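Local coordinates for protein amidohydrolase (PDB 2I5G) that probably acts as a metal-dependent dipeptidase of the membrane dipeptidase family (peptidase family M19), built on a TIM-barrel fold, at residues Glu5-Asp9 with Ser10-Asp14; Cys155-Ser158 with His159-Ser162; Glu233-Met236 with Asn237-Glu241; Gly301-Glu304 with Arg305-Arg308. The protein carries 2 engineered substitutions. All coordinates share one frame; numbering follows the deposited sequence.

Contact 1 (Glu5-Asp9 with Ser10-Asp14)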
loop_
_atom_site.group_PDB
_atom_site.type_symbol
_atom_site.label_atom_id
_atom_site.label_comp_id
_atom_site.label_asym_id
_atom_site.label_seq_id
_atom_site.Cartn_x
_atom_site.Cartn_y
_atom_site.Cartn_z
ATOM N N GLU A 5 15.095 -3.843 45.580
ATOM C CA GLU A 5 14.834 -2.491 46.038
ATOM C C GLU A 5 15.091 -1.570 44.850
ATOM O O GLU A 5 14.459 -0.523 44.713
ATOM C CB GLU A 5 15.776 -2.123 47.184
ATOM C CG GLU A 5 15.642 -2.997 48.409
ATOM C CD GLU A 5 16.646 -2.638 49.490
ATOM O OE1 GLU A 5 17.865 -2.754 49.234
ATOM O OE2 GLU A 5 16.216 -2.239 50.594
ATOM N N LEU A 6 16.025 -1.971 43.992
ATOM C CA LEU A 6 16.369 -1.183 42.816
ATOM C C LEU A 6 15.195 -1.206 41.839
ATOM O O LEU A 6 14.661 -0.166 41.468
ATOM C CB LEU A 6 17.609 -1.756 42.138
ATOM C CG LEU A 6 18.434 -0.783 41.296
ATOM C CD1 LEU A 6 19.364 -1.571 40.401
ATOM C CD2 LEU A 6 17.539 0.094 40.451
ATOM N N HIS A 7 14.807 -2.406 41.423
ATOM C CA HIS A 7 13.696 -2.576 40.504
ATOM C C HIS A 7 12.496 -1.803 41.063
ATOM O O HIS A 7 11.820 -1.071 40.339
ATOM C CB HIS A 7 13.359 -4.069 40.386
ATOM C CG HIS A 7 12.383 -4.397 39.297
ATOM N ND1 HIS A 7 12.760 -4.557 37.981
ATOM C CD2 HIS A 7 11.044 -4.600 39.331
ATOM C CE1 HIS A 7 11.698 -4.846 37.252
ATOM N NE2 HIS A 7 10.643 -4.880 38.047
ATOM N N ALA A 8 12.251 -1.957 42.362
ATOM C CA ALA A 8 11.129 -1.294 43.016
ATOM C C ALA A 8 11.237 0.222 42.970
ATOM O O ALA A 8 10.268 0.907 42.657
ATOM C CB ALA A 8 11.017 -1.761 44.463
ATOM N N ASP A 9 12.415 0.741 43.291
ATOM C CA ASP A 9 12.650 2.178 43.290
ATOM C C ASP A 9 13.049 2.634 41.889
ATOM O O ASP A 9 13.842 3.565 41.733
ATOM C CB ASP A 9 13.771 2.523 44.279
ATOM C CG ASP A 9 13.930 4.025 44.494
ATOM O OD1 ASP A 9 13.040 4.638 45.123
ATOM O OD2 ASP A 9 14.945 4.596 44.032
ATOM N N SER A 10 12.500 1.992 40.864
ATOM C CA SER A 10 12.864 2.370 39.505
ATOM C C SER A 10 11.713 2.415 38.511
ATOM O O SER A 10 10.664 1.796 38.710
ATOM C CB SER A 10 13.951 1.427 38.983
ATOM O OG SER A 10 14.526 1.932 37.793
ATOM N N ILE A 11 11.926 3.174 37.439
ATOM C CA ILE A 11 10.949 3.315 36.371
ATOM C C ILE A 11 11.226 2.199 35.382
ATOM O O ILE A 11 12.241 2.221 34.690
ATOM C CB ILE A 11 11.116 4.646 35.623
ATOM C CG1 ILE A 11 10.897 5.814 36.580
ATOM C CG2 ILE A 11 10.139 4.711 34.453
ATOM C CD1 ILE A 11 9.524 5.827 37.200
ATOM N N VAL A 12 10.348 1.206 35.328
ATOM C CA VAL A 12 10.555 0.119 34.387
ATOM C C VAL A 12 9.555 0.278 33.255
ATOM O O VAL A 12 8.361 0.491 33.481
ATOM C CB VAL A 12 10.425 -1.283 35.074
ATOM C CG1 VAL A 12 10.111 -1.119 36.556
ATOM C CG2 VAL A 12 9.376 -2.133 34.375
ATOM N N ILE A 13 10.061 0.198 32.032
ATOM C CA ILE A 13 9.237 0.355 30.848
ATOM C C ILE A 13 9.553 -0.729 29.842
ATOM O O ILE A 13 10.696 -1.171 29.744
ATOM C CB ILE A 13 9.481 1.735 30.204
ATOM C CG1 ILE A 13 8.933 2.826 31.132
ATOM C CG2 ILE A 13 8.846 1.794 28.820
ATOM C CD1 ILE A 13 9.109 4.233 30.618
ATOM N N ASP A 14 8.536 -1.163 29.104
ATOM C CA ASP A 14 8.721 -2.201 28.099
ATOM C C ASP A 14 8.322 -1.672 26.739
ATOM O O ASP A 14 7.185 -1.261 26.534
ATOM C CB ASP A 14 7.892 -3.438 28.442
ATOM C CG ASP A 14 8.175 -4.604 27.512
ATOM O OD1 ASP A 14 7.745 -5.733 27.836
ATOM O OD2 ASP A 14 8.822 -4.391 26.459
#
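The flat imidazole of His7 and the branched end of Val12 meet across the turn that leads out of helix 5-8. Val12 CG1 sits over one face of the ring, offset toward its rim, 4.3 Å from the ring centroid and 21° off the ring normal, a CH-pi contact; CE1 and NE2 of His7 are the ring atoms nearest to it. CG of His7 stands anti to the backbone N (chi1 -170°), which carries the ring forward along the chain to the valine. The ring is held at both nitrogens, ND1 by Thr294 and NE2 by the carbonyl of Gly32, so its rotation is fixed while the methyl covers that face. Behind it the helix ends: Asp9 leaves helical geometry, and Ser10 N gives a weak bond to His7 O (3.2 Å, 132° at the hydrogen). Ser10 CB lies beside Leu6, 4.1 Å from its CD2. The turn thus joins a short N-terminal helix to strand 13-17 of the larger, six-strand parallel sheet. Leu6 packs against helices 291-299 and 304-323, Lys81 of helix 74-82 binds the carbonyls of Ala8 and Ser10, and Val12 pairs through its backbone with Thr35 and Ala36.

Contact 2 (Cys155-Ser158 with His159-Ser162)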
loop_
_atom_site.group_PDB
_atom_site.type_symbol
_atom_site.label_atom_id
_atom_site.label_comp_id
_atom_site.label_asym_id
_atom_site.label_seq_id
_atom_site.Cartn_x
_atom_site.Cartn_y
_atom_site.Cartn_z
ATOM N N CYS A 155 8.394 7.240 15.435
ATOM C CA CYS A 155 8.549 6.297 14.329
ATOM C C CYS A 155 9.271 5.042 14.805
ATOM O O CYS A 155 10.354 5.119 15.391
ATOM C CB CYS A 155 9.354 6.935 13.199
ATOM S SG CYS A 155 8.588 8.380 12.424
ATOM N N ASP A 156 8.665 3.889 14.549
ATOM C CA ASP A 156 9.233 2.607 14.946
ATOM C C ASP A 156 9.612 1.851 13.674
ATOM O O ASP A 156 8.905 1.933 12.661
ATOM C CB ASP A 156 8.208 1.820 15.775
ATOM C CG ASP A 156 8.751 0.492 16.281
ATOM O OD1 ASP A 156 9.922 0.450 16.720
ATOM O OD2 ASP A 156 7.998 -0.505 16.255
ATOM N N LEU A 157 10.727 1.119 13.728
ATOM C CA LEU A 157 11.214 0.398 12.558
ATOM C C LEU A 157 11.630 -1.048 12.782
ATOM O O LEU A 157 12.294 -1.638 11.927
ATOM C CB LEU A 157 12.395 1.154 11.958
ATOM C CG LEU A 157 12.168 2.622 11.593
ATOM C CD1 LEU A 157 13.514 3.285 11.395
ATOM C CD2 LEU A 157 11.300 2.742 10.345
ATOM N N SER A 158 11.245 -1.632 13.908
ATOM C CA SER A 158 11.616 -3.021 14.190
ATOM C C SER A 158 11.313 -4.003 13.051
ATOM O O SER A 158 12.150 -4.836 12.707
ATOM C CB SER A 158 10.929 -3.510 15.473
ATOM O OG SER A 158 11.426 -2.828 16.612
ATOM N N HIS A 159 10.120 -3.899 12.472
ATOM C CA HIS A 159 9.697 -4.800 11.399
ATOM C C HIS A 159 9.879 -4.223 9.987
ATOM O O HIS A 159 9.512 -4.861 8.998
ATOM C CB HIS A 159 8.228 -5.202 11.617
ATOM C CG HIS A 159 7.994 -6.016 12.859
ATOM N ND1 HIS A 159 8.018 -7.395 12.860
ATOM C CD2 HIS A 159 7.736 -5.645 14.137
ATOM C CE1 HIS A 159 7.781 -7.837 14.084
ATOM N NE2 HIS A 159 7.607 -6.795 14.877
ATOM N N VAL A 160 10.450 -3.023 9.891
ATOM C CA VAL A 160 10.671 -2.402 8.588
ATOM C C VAL A 160 11.998 -2.868 7.972
ATOM O O VAL A 160 12.973 -3.115 8.682
ATOM C CB VAL A 160 10.672 -0.857 8.694
ATOM C CG1 VAL A 160 10.840 -0.241 7.309
ATOM C CG2 VAL A 160 9.376 -0.375 9.328
ATOM N N GLY A 161 12.014 -2.996 6.647
ATOM C CA GLY A 161 13.209 -3.430 5.947
ATOM C C GLY A 161 14.318 -2.403 6.062
ATOM O O GLY A 161 14.082 -1.282 6.512
ATOM N N SER A 162 15.520 -2.778 5.629
ATOM C CA SER A 162 16.688 -1.895 5.714
ATOM C C SER A 162 16.649 -0.645 4.830
ATOM O O SER A 162 16.980 0.441 5.292
ATOM C CB SER A 162 17.958 -2.690 5.419
ATOM O OG SER A 162 17.900 -3.246 4.121
#
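A type I beta turn from Leu157 to Val160 carries the chain off the end of strand 154-156 toward helix 162-171, a strand-to-helix loop of the TIM barrel. Val160 N closes it on Leu157 O at 3.1 Å, with 150° at the hydrogen. The residues at its two ends also meet through their side chains, which cross at a slant: Leu157 CD2 touches Val160 CG2 at 3.8 Å. CG2 of Val160 is anti to the carbonyl carbon and beside the backbone N, and from there it also rests on Leu157 CA, again at 3.8 Å. The same leucine leans on Ser165, Val168 and Ile169 of helix 162-171.

The two middle residues, Ser158 and His159, lie close through their own atoms. The His159 ring stands obliquely to the Ser158 backbone, its CG 3.9 Å from Ser158 C and its CD2 4.1 Å from Ser158 CB. Ser158 OG and Asp156 OD1 bond to the backbone N atoms of His180 and Ser179 respectively, and His159 NE2 bonds to His180 NE2, so all three polar ends are anchored to residues 179-180 of strand 177-181. The facing NE2 atoms of His159 and His180 fit a pair that in dipeptidases of this family probably lies at the metal site, and the turn, with its Ser158 and Asp156 bonds, sets His159 against strand 177-181 in that position.

Contact 3 (Glu233-Met236 with Asn237-Glu241)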
loop_
_atom_site.group_PDB
_atom_site.type_symbol
_atom_site.label_atom_id
_atom_site.label_comp_id
_atom_site.label_asym_id
_atom_site.label_seq_id
_atom_site.Cartn_x
_atom_site.Cartn_y
_atom_site.Cartn_z
ATOM N N GLU A 233 23.860 -6.541 26.141
ATOM C CA GLU A 233 25.188 -5.978 26.332
ATOM C C GLU A 233 25.885 -5.818 24.979
ATOM O O GLU A 233 26.646 -4.871 24.777
ATOM C CB GLU A 233 25.989 -6.874 27.278
ATOM C CG GLU A 233 25.299 -7.034 28.631
ATOM C CD GLU A 233 25.899 -8.129 29.511
ATOM O OE1 GLU A 233 26.163 -9.240 29.002
ATOM O OE2 GLU A 233 26.085 -7.879 30.723
ATOM N N TYR A 234 25.606 -6.735 24.054
ATOM C CA TYR A 234 26.191 -6.684 22.719
ATOM C C TYR A 234 25.725 -5.398 22.053
ATOM O O TYR A 234 26.517 -4.673 21.459
ATOM C CB TYR A 234 25.724 -7.883 21.883
ATOM C CG TYR A 234 26.245 -7.924 20.458
ATOM C CD1 TYR A 234 27.452 -8.540 20.146
ATOM C CD2 TYR A 234 25.522 -7.344 19.417
ATOM C CE1 TYR A 234 27.933 -8.581 18.825
ATOM C CE2 TYR A 234 25.989 -7.378 18.098
ATOM C CZ TYR A 234 27.195 -7.999 17.807
ATOM O OH TYR A 234 27.644 -8.044 16.497
ATOM N N VAL A 235 24.428 -5.117 22.168
ATOM C CA VAL A 235 23.842 -3.926 21.562
ATOM C C VAL A 235 24.344 -2.658 22.221
ATOM O O VAL A 235 24.645 -1.678 21.544
ATOM C CB VAL A 235 22.280 -3.947 21.637
ATOM C CG1 VAL A 235 21.709 -2.606 21.185
ATOM C CG2 VAL A 235 21.729 -5.058 20.758
HETATM N N MSE A 236 24.429 -2.670 23.544
HETATM C CA MSE A 236 24.900 -1.495 24.258
HETATM C C MSE A 236 26.357 -1.210 23.913
HETATM O O MSE A 236 26.836 -0.089 24.079
HETATM C CB MSE A 236 24.753 -1.686 25.764
HETATM C CG MSE A 236 25.131 -0.448 26.555
HETATM SE SE MSE A 236 24.751 -0.598 28.435
HETATM C CE MSE A 236 26.369 -1.520 28.966
ATOM N N ASN A 237 27.059 -2.230 23.430
ATOM C CA ASN A 237 28.457 -2.072 23.052
ATOM C C ASN A 237 28.595 -1.219 21.788
ATOM O O ASN A 237 29.647 -0.625 21.545
ATOM C CB ASN A 237 29.096 -3.443 22.825
ATOM C CG ASN A 237 30.485 -3.349 22.206
ATOM O OD1 ASN A 237 31.391 -2.733 22.766
ATOM N ND2 ASN A 237 30.655 -3.968 21.041
ATOM N N ILE A 238 27.531 -1.161 20.988
ATOM C CA ILE A 238 27.529 -0.385 19.745
ATOM C C ILE A 238 26.734 0.904 19.908
ATOM O O ILE A 238 27.192 1.990 19.551
ATOM C CB ILE A 238 26.885 -1.195 18.595
ATOM C CG1 ILE A 238 27.654 -2.497 18.386
ATOM C CG2 ILE A 238 26.865 -0.375 17.311
ATOM C CD1 ILE A 238 26.956 -3.465 17.464
ATOM N N VAL A 239 25.531 0.756 20.448
ATOM C CA VAL A 239 24.596 1.859 20.675
ATOM C C VAL A 239 24.985 2.851 21.787
ATOM O O VAL A 239 24.782 4.057 21.655
ATOM C CB VAL A 239 23.178 1.283 20.984
ATOM C CG1 VAL A 239 22.274 2.360 21.560
ATOM C CG2 VAL A 239 22.574 0.698 19.720
ATOM N N GLY A 240 25.532 2.345 22.885
ATOM C CA GLY A 240 25.892 3.225 23.984
ATOM C C GLY A 240 24.837 3.167 25.076
ATOM O O GLY A 240 23.701 2.760 24.820
ATOM N N GLU A 241 25.187 3.598 26.286
ATOM C CA GLU A 241 24.246 3.534 27.396
ATOM C C GLU A 241 23.094 4.515 27.386
ATOM O O GLU A 241 22.246 4.467 28.269
ATOM C CB GLU A 241 24.978 3.648 28.730
ATOM C CG GLU A 241 25.838 4.876 28.883
ATOM C CD GLU A 241 26.407 4.988 30.280
ATOM O OE1 GLU A 241 25.651 5.371 31.193
ATOM O OE2 GLU A 241 27.604 4.678 30.467
HETATM O O HOH W 1 28.986 -5.684 20.061
#
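Val235 and Val239 pack side by side, one turn apart at the C-terminal end of helix 225-239, the helix of the beta-alpha-beta unit between strands 207-210 and 244-246. Among the apolar contacts, Val235 CG1 meets Val239 CG2 at 3.7 Å, the two side chains pointing the same way, against Val208 of the first strand. Tyr234 and Ile238 repeat the pattern, Tyr234 CE2 to Ile238 CD1 at 4.1 Å; the hydroxyl of Tyr234 is bonded to Asp195 of helix 195-203, on which Ile238 also packs. CG of Met236, a selenomethionine, is anti to the backbone N (chi1 -176°) and lies along Gly240, with SE 4.3 Å from Glu241 CB.

The backbone bonds change as the helix runs out. Val235 O accepts twice, from Val239 N at 2.8 Å (168°), and from Ile238 N, one residue short of the alpha-helical step. Asn237 N has two weak bonds, to Glu233 O and Tyr234 O. Gly240, with positive phi, leaves the helix while its N still reaches Met236 O at 3.0 Å. A water bridges the turn: it donates to Tyr234 O at 3.0 Å, accepts from Asn237 ND2 at 2.6 Å, and sits over one face of the Tyr234 ring.

Contact 4 (Gly301-Glu304 with Arg305-Arg308)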
loop_
_atom_site.group_PDB
_atom_site.type_symbol
_atom_site.label_atom_id
_atom_site.label_comp_id
_atom_site.label_asym_id
_atom_site.label_seq_id
_atom_site.Cartn_x
_atom_site.Cartn_y
_atom_site.Cartn_z
ATOM N N GLY A 301 27.636 -7.270 36.326
ATOM C CA GLY A 301 28.681 -6.267 36.198
ATOM C C GLY A 301 28.210 -4.848 35.906
ATOM O O GLY A 301 28.895 -3.872 36.228
HETATM N N MSE A 302 27.041 -4.727 35.293
HETATM C CA MSE A 302 26.491 -3.421 34.959
HETATM C C MSE A 302 26.176 -2.652 36.241
HETATM O O MSE A 302 25.475 -3.152 37.115
HETATM C CB MSE A 302 25.223 -3.606 34.118
HETATM C CG MSE A 302 24.734 -2.359 33.396
HETATM SE SE MSE A 302 23.195 -2.710 32.244
HETATM C CE MSE A 302 24.103 -3.697 30.845
ATOM N N PRO A 303 26.717 -1.434 36.382
ATOM C CA PRO A 303 26.466 -0.615 37.578
ATOM C C PRO A 303 25.011 -0.147 37.686
ATOM O O PRO A 303 24.285 -0.126 36.695
ATOM C CB PRO A 303 27.448 0.545 37.419
ATOM C CG PRO A 303 27.614 0.649 35.928
ATOM C CD PRO A 303 27.716 -0.799 35.508
ATOM N N GLU A 304 24.598 0.234 38.893
ATOM C CA GLU A 304 23.224 0.671 39.144
ATOM C C GLU A 304 22.709 1.716 38.160
ATOM O O GLU A 304 21.642 1.550 37.572
ATOM C CB GLU A 304 23.082 1.228 40.571
ATOM C CG GLU A 304 21.638 1.239 41.073
ATOM C CD GLU A 304 21.427 2.065 42.340
ATOM O OE1 GLU A 304 21.271 3.300 42.233
ATOM O OE2 GLU A 304 21.416 1.482 43.447
ATOM N N ARG A 305 23.475 2.790 37.988
ATOM C CA ARG A 305 23.099 3.897 37.114
ATOM C C ARG A 305 22.749 3.468 35.696
ATOM O O ARG A 305 21.752 3.924 35.135
ATOM C CB ARG A 305 24.225 4.931 37.084
ATOM C CG ARG A 305 23.806 6.327 36.648
ATOM C CD ARG A 305 24.634 6.762 35.457
ATOM N NE ARG A 305 25.953 6.143 35.493
ATOM C CZ ARG A 305 26.740 6.008 34.434
ATOM N NH1 ARG A 305 26.337 6.457 33.255
ATOM N NH2 ARG A 305 27.916 5.400 34.545
ATOM N N VAL A 306 23.570 2.602 35.111
ATOM C CA VAL A 306 23.306 2.125 33.761
ATOM C C VAL A 306 22.034 1.286 33.786
ATOM O O VAL A 306 21.195 1.396 32.901
ATOM C CB VAL A 306 24.472 1.266 33.214
ATOM C CG1 VAL A 306 24.137 0.776 31.802
ATOM C CG2 VAL A 306 25.761 2.076 33.194
ATOM N N VAL A 307 21.891 0.444 34.801
ATOM C CA VAL A 307 20.700 -0.390 34.918
ATOM C C VAL A 307 19.428 0.464 34.896
ATOM O O VAL A 307 18.492 0.153 34.163
ATOM C CB VAL A 307 20.721 -1.228 36.220
ATOM C CG1 VAL A 307 19.431 -2.034 36.342
ATOM C CG2 VAL A 307 21.930 -2.156 36.223
ATOM N N ARG A 308 19.389 1.534 35.689
ATOM C CA ARG A 308 18.212 2.402 35.715
ATOM C C ARG A 308 17.899 2.770 34.268
ATOM O O ARG A 308 16.740 2.789 33.846
ATOM C CB ARG A 308 18.485 3.703 36.479
ATOM C CG ARG A 308 19.411 3.604 37.677
ATOM C CD ARG A 308 18.695 3.256 38.970
ATOM N NE ARG A 308 17.564 4.136 39.236
ATOM C CZ ARG A 308 16.980 4.266 40.423
ATOM N NH1 ARG A 308 17.423 3.584 41.470
ATOM N NH2 ARG A 308 15.928 5.062 40.558
#
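The carboxylate of Glu304 approaches the guanidinium of Arg308 obliquely, their planes 44° apart. The two side chains run alongside, pointing the same way, and Glu304 OE1 stands 3.9 Å from Arg308 NH1, a long salt bridge. Arg308 CG, anti to the carbonyl carbon, lies against Glu304 O, and the bends at chi2 and chi3 bring NH1 toward Glu304 OE1. One face of the Arg305 guanidinium carries Val306 CG2, 4.1 Å above the plane and offset toward the rim; the charge of that group is met by Glu241 OE1, which pairs with NH1.

Apolar groups fill the other flank of this first helical turn. Met302, a selenomethionine, crosses Val306 at about a right angle, with CG 3.6 Å from Val306 CG1 and SE against the same methyl. Pro303 CG touches the other branch, Val306 CG2, also at 3.6 Å, so the valine is straddled by the two residues that lead in. Pro303 stands at the N-cap position; its O takes Val307 N at 3.1 Å, and Glu304 O takes Arg308 N at 2.9 Å. Upstream, Gly301 ends helix 291-299 in a Schellman motif, and the link turns the chain into helix 304-323. Met302 and Val306 pack on Met236 of helix 225-239, Val307 on Thr294 and Leu298 of helix 291-299, and Glu304, Val307 and Arg308 on Leu6 of helix 5-8.

All four contacts are local and follow in series, each closing within its own few residues, so none nests or crosses. Contact 1 turns the chain from helix 5-8 into strand 13-17; contact 2 leaves strand 154-156 of the same sheet, its centre about 28 Å from that of contact 1, on the opposite side of the chain's centre. Contact 3 ends helix 225-239 before strand 244-246, and contact 4 starts helix 304-323. Contact 4 joins the set, since it touches both contact 1 and contact 3. Helix 304-323 thereby links helix 5-8 with helix 225-239; contacts 1 and 3 themselves do not touch.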